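PDB 2IGT: SAM dependent methyltransferase, which binds S-adenosylmethionine and probably transfers its methyl group to a substrate that is not identified. Local coordinates for residues E120-F125 / A191-V196; G132-Q137 / F161-V166; E142-A147 / I228-P233. All coordinates share one frame; numbering follows the deposited sequence. Where two conformers were deposited one is given.

Contact 1: residues E120-F125 / A191-V196; sequences EFLGRF and AKENQV. With ACY (acetic acid), chain G.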
loop_
_atom_site.group_PDB
_atom_site.type_symbol
_atom_site.label_atom_id
_atom_site.label_comp_id
_atom_site.label_asym_id
_atom_site.label_seq_id
_atom_site.Cartn_x
_atom_site.Cartn_y
_atom_site.Cartn_z
ATOM N N GLU A 120 33.470 -3.591 -4.204
ATOM C CA GLU A 120 32.988 -3.681 -2.826
ATOM C C GLU A 120 31.531 -3.209 -2.713
ATOM O O GLU A 120 31.163 -2.159 -3.247
ATOM C CB GLU A 120 33.901 -2.880 -1.884
ATOM C CG GLU A 120 35.230 -3.571 -1.533
ATOM C CD GLU A 120 36.244 -3.552 -2.658
ATOM O OE1 GLU A 120 36.341 -2.515 -3.361
ATOM O OE2 GLU A 120 36.959 -4.566 -2.835
ATOM N N PHE A 121 30.705 -3.990 -2.018
ATOM C CA PHE A 121 29.269 -3.716 -1.912
ATOM C C PHE A 121 28.741 -4.316 -0.610
ATOM O O PHE A 121 29.476 -4.997 0.102
ATOM C CB PHE A 121 28.488 -4.261 -3.122
ATOM C CG PHE A 121 28.569 -5.758 -3.281
ATOM C CD1 PHE A 121 29.630 -6.340 -3.961
ATOM C CD2 PHE A 121 27.558 -6.586 -2.781
ATOM C CE1 PHE A 121 29.706 -7.734 -4.104
ATOM C CE2 PHE A 121 27.633 -7.967 -2.907
ATOM C CZ PHE A 121 28.706 -8.543 -3.582
ATOM N N LEU A 122 27.475 -4.060 -0.310
ATOM C CA LEU A 122 26.881 -4.547 0.935
ATOM C C LEU A 122 25.941 -5.720 0.704
ATOM O O LEU A 122 25.061 -5.662 -0.158
ATOM C CB LEU A 122 26.123 -3.423 1.660
ATOM C CG LEU A 122 26.945 -2.192 2.068
ATOM C CD1 LEU A 122 26.021 -1.039 2.469
ATOM C CD2 LEU A 122 27.935 -2.551 3.191
ATOM N N GLY A 123 26.119 -6.779 1.490
ATOM C CA GLY A 123 25.036 -7.733 1.724
ATOM C C GLY A 123 24.019 -7.043 2.618
ATOM O O GLY A 123 24.380 -6.181 3.431
ATOM N N ARG A 124 22.738 -7.376 2.457
ATOM C CA ARG A 124 21.688 -6.678 3.206
ATOM C C ARG A 124 20.546 -7.612 3.585
ATOM O O ARG A 124 19.981 -8.284 2.717
ATOM C CB ARG A 124 21.154 -5.477 2.386
ATOM C CG ARG A 124 20.147 -4.575 3.111
ATOM C CD ARG A 124 19.738 -3.372 2.248
ATOM N NE ARG A 124 20.896 -2.617 1.744
ATOM C CZ ARG A 124 21.419 -1.555 2.346
ATOM N NH1 ARG A 124 20.883 -1.097 3.475
ATOM N NH2 ARG A 124 22.480 -0.951 1.829
ATOM N N PHE A 125 20.201 -7.631 4.875
ATOM C CA PHE A 125 18.997 -8.330 5.348
ATOM C C PHE A 125 17.758 -7.424 5.244
ATOM O O PHE A 125 17.639 -6.398 5.937
ATOM C CB PHE A 125 19.169 -8.839 6.792
ATOM C CG PHE A 125 20.339 -9.775 6.993
ATOM C CD1 PHE A 125 20.387 -11.025 6.359
ATOM C CD2 PHE A 125 21.370 -9.424 7.860
ATOM C CE1 PHE A 125 21.457 -11.903 6.575
ATOM C CE2 PHE A 125 22.449 -10.300 8.098
ATOM C CZ PHE A 125 22.489 -11.545 7.445
ATOM N N ALA A 191 22.081 0.974 -4.365
ATOM C CA ALA A 191 23.118 0.957 -5.385
ATOM C C ALA A 191 24.131 2.083 -5.149
ATOM O O ALA A 191 25.348 1.877 -5.257
ATOM C CB ALA A 191 22.488 1.041 -6.787
ATOM N N LYS A 192 23.623 3.272 -4.827
ATOM C CA LYS A 192 24.472 4.430 -4.509
ATOM C C LYS A 192 25.355 4.173 -3.287
ATOM O O LYS A 192 26.536 4.543 -3.277
ATOM C CB LYS A 192 23.604 5.678 -4.287
ATOM C CG LYS A 192 23.014 6.260 -5.576
ATOM C CD LYS A 192 22.133 7.466 -5.259
ATOM C CE LYS A 192 21.529 8.065 -6.508
ATOM N NZ LYS A 192 20.621 9.190 -6.166
ATOM N N GLU A 193 24.784 3.554 -2.251
ATOM C CA GLU A 193 25.568 3.112 -1.103
ATOM C C GLU A 193 26.725 2.204 -1.534
ATOM O O GLU A 193 27.831 2.355 -1.027
ATOM C CB GLU A 193 24.701 2.387 -0.071
ATOM C CG GLU A 193 23.900 3.294 0.823
ATOM C CD GLU A 193 23.111 2.519 1.854
ATOM O OE1 GLU A 193 23.734 1.783 2.643
ATOM O OE2 GLU A 193 21.859 2.633 1.859
ATOM N N ASN A 194 26.456 1.261 -2.446
ATOM C CA ASN A 194 27.494 0.395 -3.009
ATOM C C ASN A 194 28.535 1.176 -3.821
ATOM O O ASN A 194 29.738 0.946 -3.699
ATOM C CB ASN A 194 26.861 -0.718 -3.866
ATOM C CG ASN A 194 26.104 -1.732 -3.028
ATOM O OD1 ASN A 194 26.357 -1.868 -1.830
ATOM N ND2 ASN A 194 25.190 -2.476 -3.663
ATOM N N GLN A 195 28.074 2.116 -4.641
ATOM C CA GLN A 195 29.011 2.987 -5.346
ATOM C C GLN A 195 30.006 3.689 -4.381
ATOM O O GLN A 195 31.229 3.751 -4.641
ATOM C CB GLN A 195 28.226 4.009 -6.185
ATOM C CG GLN A 195 29.125 5.013 -6.951
ATOM C CD GLN A 195 28.346 6.142 -7.561
ATOM O OE1 GLN A 195 27.229 6.444 -7.120
ATOM N NE2 GLN A 195 28.924 6.783 -8.585
ATOM N N VAL A 196 29.484 4.220 -3.277
ATOM C CA VAL A 196 30.334 4.899 -2.282
ATOM C C VAL A 196 31.348 3.909 -1.718
ATOM O O VAL A 196 32.549 4.180 -1.737
ATOM C CB VAL A 196 29.519 5.525 -1.126
ATOM C CG1 VAL A 196 30.439 6.036 -0.019
ATOM C CG2 VAL A 196 28.648 6.649 -1.662
HETATM C C ACY G . 18.289 7.778 -3.845
HETATM O O ACY G . 19.517 7.926 -3.898
HETATM O OXT ACY G . 17.542 8.014 -4.819
HETATM C CH3 ACY G . 17.707 7.298 -2.546
HETATM O O HOH W 1 23.992 -4.804 -2.310
HETATM O O HOH W 2 23.936 -1.310 -0.657
HETATM O O HOH W 3 22.514 0.890 4.744
#

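Contact 2: residues G132-Q137 / F161-V166; sequences GVFPEQ and FGYTGV. With SAM (S-adenosylmethionine), chain D; FMT (formic acid), chain I.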
loop_
_atom_site.group_PDB
_atom_site.type_symbol
_atom_site.label_atom_id
_atom_site.label_comp_id
_atom_site.label_asym_id
_atom_site.label_seq_id
_atom_site.Cartn_x
_atom_site.Cartn_y
_atom_site.Cartn_z
ATOM N N GLY A 132 20.909 -8.984 -1.519
ATOM C CA GLY A 132 21.443 -7.750 -2.097
ATOM C C GLY A 132 22.410 -7.982 -3.251
ATOM O O GLY A 132 23.064 -7.043 -3.728
ATOM N N VAL A 133 22.512 -9.240 -3.678
ATOM C CA VAL A 133 23.366 -9.622 -4.802
ATOM C C VAL A 133 22.942 -10.999 -5.297
ATOM O O VAL A 133 22.480 -11.831 -4.509
ATOM C CB VAL A 133 24.889 -9.590 -4.410
ATOM C CG1 VAL A 133 25.216 -10.561 -3.239
ATOM C CG2 VAL A 133 25.815 -9.801 -5.627
ATOM N N PHE A 134 23.066 -11.197 -6.606
ATOM C CA PHE A 134 22.904 -12.479 -7.261
ATOM C C PHE A 134 24.299 -12.892 -7.726
ATOM O O PHE A 134 24.707 -12.562 -8.846
ATOM C CB PHE A 134 21.915 -12.344 -8.442
ATOM C CG PHE A 134 20.488 -12.143 -8.021
ATOM C CD1 PHE A 134 19.647 -13.237 -7.786
ATOM C CD2 PHE A 134 19.984 -10.870 -7.848
ATOM C CE1 PHE A 134 18.317 -13.055 -7.401
ATOM C CE2 PHE A 134 18.655 -10.675 -7.438
ATOM C CZ PHE A 134 17.814 -11.774 -7.223
ATOM N N PRO A 135 25.072 -13.576 -6.851
ATOM C CA PRO A 135 26.501 -13.730 -7.145
ATOM C C PRO A 135 26.799 -14.570 -8.376
ATOM O O PRO A 135 27.875 -14.446 -8.966
ATOM C CB PRO A 135 27.072 -14.412 -5.893
ATOM C CG PRO A 135 25.912 -14.930 -5.146
ATOM C CD PRO A 135 24.674 -14.210 -5.576
ATOM N N GLU A 136 25.859 -15.420 -8.761
ATOM C CA GLU A 136 26.033 -16.214 -9.998
ATOM C C GLU A 136 26.207 -15.317 -11.232
ATOM O O GLU A 136 26.851 -15.719 -12.215
ATOM C CB GLU A 136 24.839 -17.171 -10.209
ATOM C CG GLU A 136 23.493 -16.514 -10.467
ATOM C CD GLU A 136 22.710 -16.155 -9.204
ATOM O OE1 GLU A 136 23.292 -16.071 -8.098
ATOM O OE2 GLU A 136 21.482 -15.955 -9.306
ATOM N N GLN A 137 25.637 -14.109 -11.173
ATOM C CA GLN A 137 25.739 -13.121 -12.258
ATOM C C GLN A 137 27.191 -12.709 -12.563
ATOM O O GLN A 137 27.453 -12.031 -13.562
ATOM C CB GLN A 137 24.853 -11.896 -11.962
ATOM C CG GLN A 137 23.324 -12.201 -12.039
ATOM C CD GLN A 137 22.859 -12.461 -13.465
ATOM O OE1 GLN A 137 23.377 -11.861 -14.420
ATOM N NE2 GLN A 137 21.897 -13.358 -13.628
ATOM N N PHE A 161 16.694 -2.481 -14.925
ATOM C CA PHE A 161 16.268 -3.251 -13.729
ATOM C C PHE A 161 17.517 -3.541 -12.900
ATOM O O PHE A 161 17.746 -4.676 -12.491
ATOM C CB PHE A 161 15.599 -4.581 -14.093
ATOM C CG PHE A 161 14.426 -4.442 -15.029
ATOM C CD1 PHE A 161 13.139 -4.197 -14.521
ATOM C CD2 PHE A 161 14.597 -4.576 -16.415
ATOM C CE1 PHE A 161 12.040 -4.101 -15.399
ATOM C CE2 PHE A 161 13.504 -4.479 -17.292
ATOM C CZ PHE A 161 12.228 -4.258 -16.788
ATOM N N GLY A 162 18.315 -2.500 -12.669
ATOM C CA GLY A 162 19.686 -2.676 -12.179
ATOM C C GLY A 162 19.846 -3.113 -10.724
ATOM O O GLY A 162 20.934 -3.539 -10.331
ATOM N N TYR A 163 18.780 -3.000 -9.928
ATOM C CA TYR A 163 18.785 -3.549 -8.559
ATOM C C TYR A 163 19.923 -2.897 -7.742
ATOM O O TYR A 163 20.061 -1.669 -7.773
ATOM C CB TYR A 163 18.887 -5.087 -8.632
ATOM C CG TYR A 163 18.769 -5.836 -7.327
ATOM C CD1 TYR A 163 17.734 -5.566 -6.434
ATOM C CD2 TYR A 163 19.685 -6.851 -6.999
ATOM C CE1 TYR A 163 17.605 -6.281 -5.235
ATOM C CE2 TYR A 163 19.569 -7.565 -5.798
ATOM C CZ TYR A 163 18.520 -7.285 -4.932
ATOM O OH TYR A 163 18.368 -7.970 -3.730
ATOM N N THR A 164 20.757 -3.686 -7.054
ATOM C CA THR A 164 21.795 -3.105 -6.216
ATOM C C THR A 164 23.029 -2.679 -7.018
ATOM O O THR A 164 23.993 -2.205 -6.440
ATOM C CB THR A 164 22.197 -4.057 -5.077
ATOM O OG1 THR A 164 22.639 -5.306 -5.635
ATOM C CG2 THR A 164 21.001 -4.286 -4.079
ATOM N N GLY A 165 22.985 -2.867 -8.340
ATOM C CA GLY A 165 23.942 -2.236 -9.256
ATOM C C GLY A 165 25.353 -2.780 -9.297
ATOM O O GLY A 165 26.250 -2.084 -9.750
ATOM N N VAL A 166 25.570 -4.032 -8.901
ATOM C CA VAL A 166 26.941 -4.567 -8.964
ATOM C C VAL A 166 27.460 -4.577 -10.423
ATOM O O VAL A 166 28.616 -4.237 -10.675
ATOM C CB VAL A 166 27.080 -5.947 -8.285
ATOM C CG1 VAL A 166 28.505 -6.529 -8.494
ATOM C CG2 VAL A 166 26.816 -5.797 -6.809
HETATM N N SAM D . 15.462 -9.795 -11.863
HETATM C CA SAM D . 15.548 -10.439 -10.522
HETATM C C SAM D . 14.248 -11.221 -10.255
HETATM O O SAM D . 13.271 -11.184 -11.026
HETATM O OXT SAM D . 14.164 -11.937 -9.249
HETATM C CB SAM D . 15.843 -9.393 -9.423
HETATM C CG SAM D . 14.650 -8.548 -8.914
HETATM S SD SAM D . 13.952 -7.426 -10.186
HETATM C CE SAM D . 14.186 -8.230 -11.757
HETATM C "C5'" SAM D . 15.346 -6.285 -10.383
HETATM C "C4'" SAM D . 14.946 -4.832 -10.202
HETATM O "O4'" SAM D . 13.884 -4.510 -11.084
HETATM C "C3'" SAM D . 14.405 -4.462 -8.816
HETATM O "O3'" SAM D . 15.376 -3.690 -8.128
HETATM C "C2'" SAM D . 13.109 -3.670 -9.053
HETATM O "O2'" SAM D . 13.024 -2.464 -8.318
HETATM C "C1'" SAM D . 13.240 -3.370 -10.556
HETATM N N9 SAM D . 11.996 -3.151 -11.290
HETATM C C8 SAM D . 10.793 -3.825 -11.186
HETATM N N7 SAM D . 9.933 -3.311 -12.086
HETATM C C5 SAM D . 10.554 -2.308 -12.767
HETATM C C6 SAM D . 10.126 -1.425 -13.767
HETATM N N6 SAM D . 8.899 -1.491 -14.260
HETATM N N1 SAM D . 11.029 -0.503 -14.290
HETATM C C2 SAM D . 12.298 -0.428 -13.772
HETATM N N3 SAM D . 12.724 -1.274 -12.756
HETATM C C4 SAM D . 11.849 -2.195 -12.257
HETATM C C FMT I . 19.631 -11.625 -4.082
HETATM O O1 FMT I . 19.680 -10.457 -3.690
HETATM O O2 FMT I . 19.651 -12.621 -3.358
#

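Contact 3: residues E142-A147 / I228-P233; sequences EWLKNA and IILTDP. With SAM (S-adenosylmethionine), chain D.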
loop_
_atom_site.group_PDB
_atom_site.type_symbol
_atom_site.label_atom_id
_atom_site.label_comp_id
_atom_site.label_asym_id
_atom_site.label_seq_id
_atom_site.Cartn_x
_atom_site.Cartn_y
_atom_site.Cartn_z
ATOM N N GLU A 142 31.835 -10.789 -15.722
ATOM C CA GLU A 142 33.122 -11.106 -16.334
ATOM C C GLU A 142 33.136 -10.801 -17.831
ATOM O O GLU A 142 34.103 -10.211 -18.340
ATOM C CB GLU A 142 33.518 -12.564 -16.036
ATOM C CG GLU A 142 33.997 -12.741 -14.588
ATOM C CD GLU A 142 34.125 -14.191 -14.119
ATOM O OE1 GLU A 142 33.447 -15.101 -14.653
ATOM O OE2 GLU A 142 34.904 -14.411 -13.169
ATOM N N TRP A 143 32.070 -11.208 -18.519
ATOM C CA TRP A 143 31.869 -10.898 -19.939
ATOM C C TRP A 143 31.871 -9.370 -20.140
ATOM O O TRP A 143 32.554 -8.849 -21.015
ATOM C CB TRP A 143 30.588 -11.545 -20.501
ATOM C CG TRP A 143 30.320 -11.065 -21.902
ATOM C CD1 TRP A 143 30.764 -11.620 -23.080
ATOM C CD2 TRP A 143 29.581 -9.897 -22.259
ATOM N NE1 TRP A 143 30.343 -10.847 -24.156
ATOM C CE2 TRP A 143 29.617 -9.787 -23.675
ATOM C CE3 TRP A 143 28.880 -8.926 -21.515
ATOM C CZ2 TRP A 143 28.969 -8.739 -24.365
ATOM C CZ3 TRP A 143 28.235 -7.885 -22.204
ATOM C CH2 TRP A 143 28.292 -7.799 -23.612
ATOM N N LEU A 144 31.122 -8.672 -19.287
ATOM C CA LEU A 144 31.029 -7.213 -19.301
ATOM C C LEU A 144 32.374 -6.507 -19.022
ATOM O O LEU A 144 32.784 -5.637 -19.774
ATOM C CB LEU A 144 29.960 -6.787 -18.282
ATOM C CG LEU A 144 29.786 -5.296 -18.009
ATOM C CD1 LEU A 144 29.291 -4.593 -19.254
ATOM C CD2 LEU A 144 28.789 -5.107 -16.827
ATOM N N LYS A 145 33.044 -6.891 -17.936
ATOM C CA LYS A 145 34.378 -6.370 -17.613
ATOM C C LYS A 145 35.327 -6.521 -18.804
ATOM O O LYS A 145 35.958 -5.535 -19.221
ATOM C CB LYS A 145 34.944 -7.058 -16.346
ATOM C CG LYS A 145 36.287 -6.482 -15.818
ATOM C CD LYS A 145 36.599 -7.119 -14.454
ATOM C CE LYS A 145 37.946 -6.680 -13.823
ATOM N NZ LYS A 145 39.054 -7.026 -14.701
ATOM N N ASN A 146 35.438 -7.739 -19.342
ATOM C CA ASN A 146 36.278 -7.994 -20.516
ATOM C C ASN A 146 35.923 -7.088 -21.702
ATOM O O ASN A 146 36.811 -6.472 -22.308
ATOM C CB ASN A 146 36.192 -9.459 -20.964
ATOM C CG ASN A 146 36.963 -9.711 -22.271
ATOM O OD1 ASN A 146 36.375 -9.841 -23.346
ATOM N ND2 ASN A 146 38.284 -9.719 -22.177
ATOM N N ALA A 147 34.633 -7.019 -22.036
ATOM C CA ALA A 147 34.182 -6.192 -23.153
ATOM C C ALA A 147 34.579 -4.717 -22.966
ATOM O O ALA A 147 35.105 -4.118 -23.896
ATOM C CB ALA A 147 32.674 -6.317 -23.374
ATOM N N ILE A 228 26.624 -1.368 -24.932
ATOM C CA ILE A 228 26.197 -2.599 -24.258
ATOM C C ILE A 228 24.909 -2.331 -23.506
ATOM O O ILE A 228 24.781 -1.303 -22.823
ATOM C CB ILE A 228 27.303 -3.185 -23.293
ATOM C CG1 ILE A 228 28.571 -3.553 -24.102
ATOM C CG2 ILE A 228 26.723 -4.379 -22.430
ATOM C CD1 ILE A 228 29.777 -4.035 -23.278
ATOM N N ILE A 229 23.948 -3.249 -23.638
ATOM C CA ILE A 229 22.718 -3.142 -22.879
ATOM C C ILE A 229 22.521 -4.434 -22.112
ATOM O O ILE A 229 22.557 -5.517 -22.708
ATOM C CB ILE A 229 21.471 -2.879 -23.785
ATOM C CG1 ILE A 229 21.603 -1.538 -24.511
ATOM C CG2 ILE A 229 20.143 -2.901 -22.921
ATOM C CD1 ILE A 229 20.518 -1.316 -25.597
ATOM N N LEU A 230 22.366 -4.308 -20.798
ATOM C CA LEU A 230 21.970 -5.429 -19.940
ATOM C C LEU A 230 20.560 -5.194 -19.433
ATOM O O LEU A 230 20.212 -4.076 -19.061
ATOM C CB LEU A 230 22.902 -5.555 -18.734
ATOM C CG LEU A 230 24.367 -5.235 -19.030
ATOM C CD1 LEU A 230 25.133 -5.028 -17.707
ATOM C CD2 LEU A 230 25.006 -6.322 -19.903
ATOM N N THR A 231 19.751 -6.245 -19.413
ATOM C CA THR A 231 18.394 -6.101 -18.882
ATOM C C THR A 231 18.004 -7.341 -18.109
ATOM O O THR A 231 18.168 -8.477 -18.596
ATOM C CB THR A 231 17.380 -5.698 -19.991
ATOM O OG1 THR A 231 16.086 -5.447 -19.411
ATOM C CG2 THR A 231 17.281 -6.760 -21.131
ATOM N N ASP A 232 17.525 -7.113 -16.884
ATOM C CA ASP A 232 17.224 -8.201 -15.946
ATOM C C ASP A 232 15.759 -8.107 -15.457
ATOM O O ASP A 232 15.512 -7.984 -14.258
ATOM C CB ASP A 232 18.194 -8.134 -14.748
ATOM C CG ASP A 232 17.992 -9.285 -13.768
ATOM O OD1 ASP A 232 17.698 -10.411 -14.222
ATOM O OD2 ASP A 232 18.082 -9.037 -12.537
ATOM N N PRO A 233 14.787 -8.178 -16.393
ATOM C CA PRO A 233 13.386 -7.931 -16.044
ATOM C C PRO A 233 12.816 -9.042 -15.157
ATOM O O PRO A 233 13.024 -10.235 -15.442
ATOM C CB PRO A 233 12.667 -7.995 -17.396
ATOM C CG PRO A 233 13.558 -8.979 -18.250
ATOM C CD PRO A 233 14.942 -8.498 -17.835
HETATM N N SAM D . 15.462 -9.795 -11.863
HETATM C CA SAM D . 15.548 -10.439 -10.522
HETATM C C SAM D . 14.248 -11.221 -10.255
HETATM O O SAM D . 13.271 -11.184 -11.026
HETATM O OXT SAM D . 14.164 -11.937 -9.249
HETATM C CB SAM D . 15.843 -9.393 -9.423
HETATM C CG SAM D . 14.650 -8.548 -8.914
HETATM S SD SAM D . 13.952 -7.426 -10.186
HETATM C CE SAM D . 14.186 -8.230 -11.757
HETATM C "C5'" SAM D . 15.346 -6.285 -10.383
HETATM C "C4'" SAM D . 14.946 -4.832 -10.202
HETATM O "O4'" SAM D . 13.884 -4.510 -11.084
HETATM C "C3'" SAM D . 14.405 -4.462 -8.816
HETATM O "O3'" SAM D . 15.376 -3.690 -8.128
HETATM C "C2'" SAM D . 13.109 -3.670 -9.053
HETATM O "O2'" SAM D . 13.024 -2.464 -8.318
HETATM C "C1'" SAM D . 13.240 -3.370 -10.556
HETATM N N9 SAM D . 11.996 -3.151 -11.290
HETATM C C8 SAM D . 10.793 -3.825 -11.186
HETATM N N7 SAM D . 9.933 -3.311 -12.086
HETATM C C5 SAM D . 10.554 -2.308 -12.767
HETATM C C6 SAM D . 10.126 -1.425 -13.767
HETATM N N6 SAM D . 8.899 -1.491 -14.260
HETATM N N1 SAM D . 11.029 -0.503 -14.290
HETATM C C2 SAM D . 12.298 -0.428 -13.772
HETATM N N3 SAM D . 12.724 -1.274 -12.756
HETATM C C4 SAM D . 11.849 -2.195 -12.257
#

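Contact 1: residues E120-F125 / A191-V196
Asn194 and Glu193, neighbours on the helix, reach the strand residues Leu122 and Arg124 by two different polar bonds. The amide of Asn194 lies against the strand backbone: OD1 accepts the backbone N-H of Leu122 at 2.9 Å from N, and the N-H...O angle of 154° is moderately straight. The donor stands above the carbonyl plane rather than on a lone pair. The same amide packs on CB of Phe121, whose distance to Asn194 OD1 is 3.5 Å. A water accepts a hydrogen bond from Asn194 ND2 and donates one to Leu122 O, so that both backbone polar atoms of Leu122 are tied to one side-chain amide. ND2 is also bonded to the carbonyl of Thr164, which fixes the amide's rotation.

Glu193 is extended beyond CG, and its OE1 meets NH2 of Arg124 at 3.1 Å in a salt bridge. The oxygen sits in the guanidinium plane, at its edge, but the two planes stand 86° apart and the nitrogen lies above the carboxylate. This is a one-oxygen bridge rather than a paired, coplanar one. A bend at chi3 (-53°) turns the guanidinium toward the helix, and Leu122 lays CD1 3.6 Å from the same OE1.

Two further waters join the network, one linking Arg124 NH2 to Asn194 OD1 and the other linking Arg124 NH1 to Glu193 OE1. The contact packs the hairpin strand 119-124 against helix 185-198 of the methyltransferase domain, at a closest axis approach of 7.0 Å. Arg124 also has Glu110 as a salt-bridge partner through NH1; with a carboxylate at each terminal nitrogen, its positive charge is probably well stabilised in this largely buried position.

Contact 2: residues G132-Q137 / F161-V166
Tyr163 reaches across to Gly132 and Phe134, and its side chain can be followed outward from the cofactor to a bound formic acid. CB starts beside the ribose, 3.8 Å from O3' of S-adenosylmethionine; CG also has this hydroxyl as its nearest neighbour across the contact, and CD1 keeps near it, at the ring edge. With CG anti to the backbone N (chi1 -174°), the ring is carried away from the ribose toward the 132-134 backbone. On its other flank CD2 comes in at the edge of the Phe134 ring, and CE2 approaches Phe134 CE2 to 3.6 Å. The two ring planes are inclined at 53°, neither stacked nor perpendicular. CZ then passes Gly132 CA, and at the tip OH donates to O1 of the formic acid, 2.8 Å away.

The 161-166 segment is the loop between strand 156-160 and helix 166-173, the place where the glycine-rich motif of Rossmann-like methyltransferases lies after the first parallel strand. A type II' turn from Gly162 to Gly165 shapes it, closed by the bond from Gly165 N to Gly162 O, and Gly165 is the N-cap of the helix.

Thr164, within that turn, places CG2 over the Tyr163 ring, 3.8 Å above its plane. Its OG1 donates to Gly132 O at 2.6 Å, from above the carbonyl plane (46° out of it). The formic acid, probably from the crystallisation liquor, is gripped further by Gly132 N at 2.9 Å from O1; its carbon lies over the centre of the Phe134 ring, 3.5 Å above the plane. Phe134 CE2 also touches CB of S-adenosylmethionine, while Phe161 brings CD1 to 3.3 Å from adenine C4, which lies obliquely to the phenyl ring.

Contact 3: residues E142-A147 / I228-P233
Trp143 and Leu144 both hold CG anti to the backbone N (chi1 173° in Trp143), which swings the indole and the isobutyl group from the helix toward the strand. On the strand, Ile228 has CG1 beside its own backbone N (chi1 -62°) and CG2 anti to it, a setting that places CG2 at the edge of the indole, in the ring plane, with Trp143 CZ3 3.8 Å away; the two side chains come from opposite directions. Ile228 CD1 meets Ala147 CB at 3.7 Å while staying near Trp143 and Leu144.

Leu144 bridges two strand residues. Its CD1 lies 4.1 Å from Ile228 CG2, and its CD2 meets Leu230 CD1 at 3.8 Å. Leu230 CD2 is a looser neighbour of Trp143 CZ3, placed obliquely to the ring. No hydrogen bond crosses between helix and strand; the contact is wholly apolar. Trp143 satisfies its NE1 elsewhere, on Glu328, and Arg326 makes a cation-pi contact with its ring.

Beyond the strand's end the chain turns to the cofactor: Asp232 OD2 accepts a weak bond from the amino N of S-adenosylmethionine at 2.8 Å, and Thr272 bonds its OD1.

The axes of helix and strand run nearly antiparallel, 165° apart and 11.1 Å at closest approach, as expected for a helix layered on a sheet. Helix 138-150 thus lies on one face of the central sheet, where strand 228-231 runs between strands 156-160 and 268-273. Ile229, pointing to the other face, packs on helix 247-260.

After the N-terminal strands the chain lays down strand 119-124, then the loop 132-137 and helix 138-150, the first halves of contacts 1, 2 and 3. Contact 2 closes first, when the loop after strand 156-160 returns to 132-137. Contact 1 closes later, at helix 185-198, and so encloses contact 2. Contact 3 closes last, at strand 228-231, and crosses both of the others. Contacts 1 and 2 touch where Phe121 packs on Val133, and contacts 2 and 3 meet where Phe161 packs against Thr231 and Pro233 near the cofactor. Together they tie the 111-124 hairpin, the cofactor loop and the central sheet.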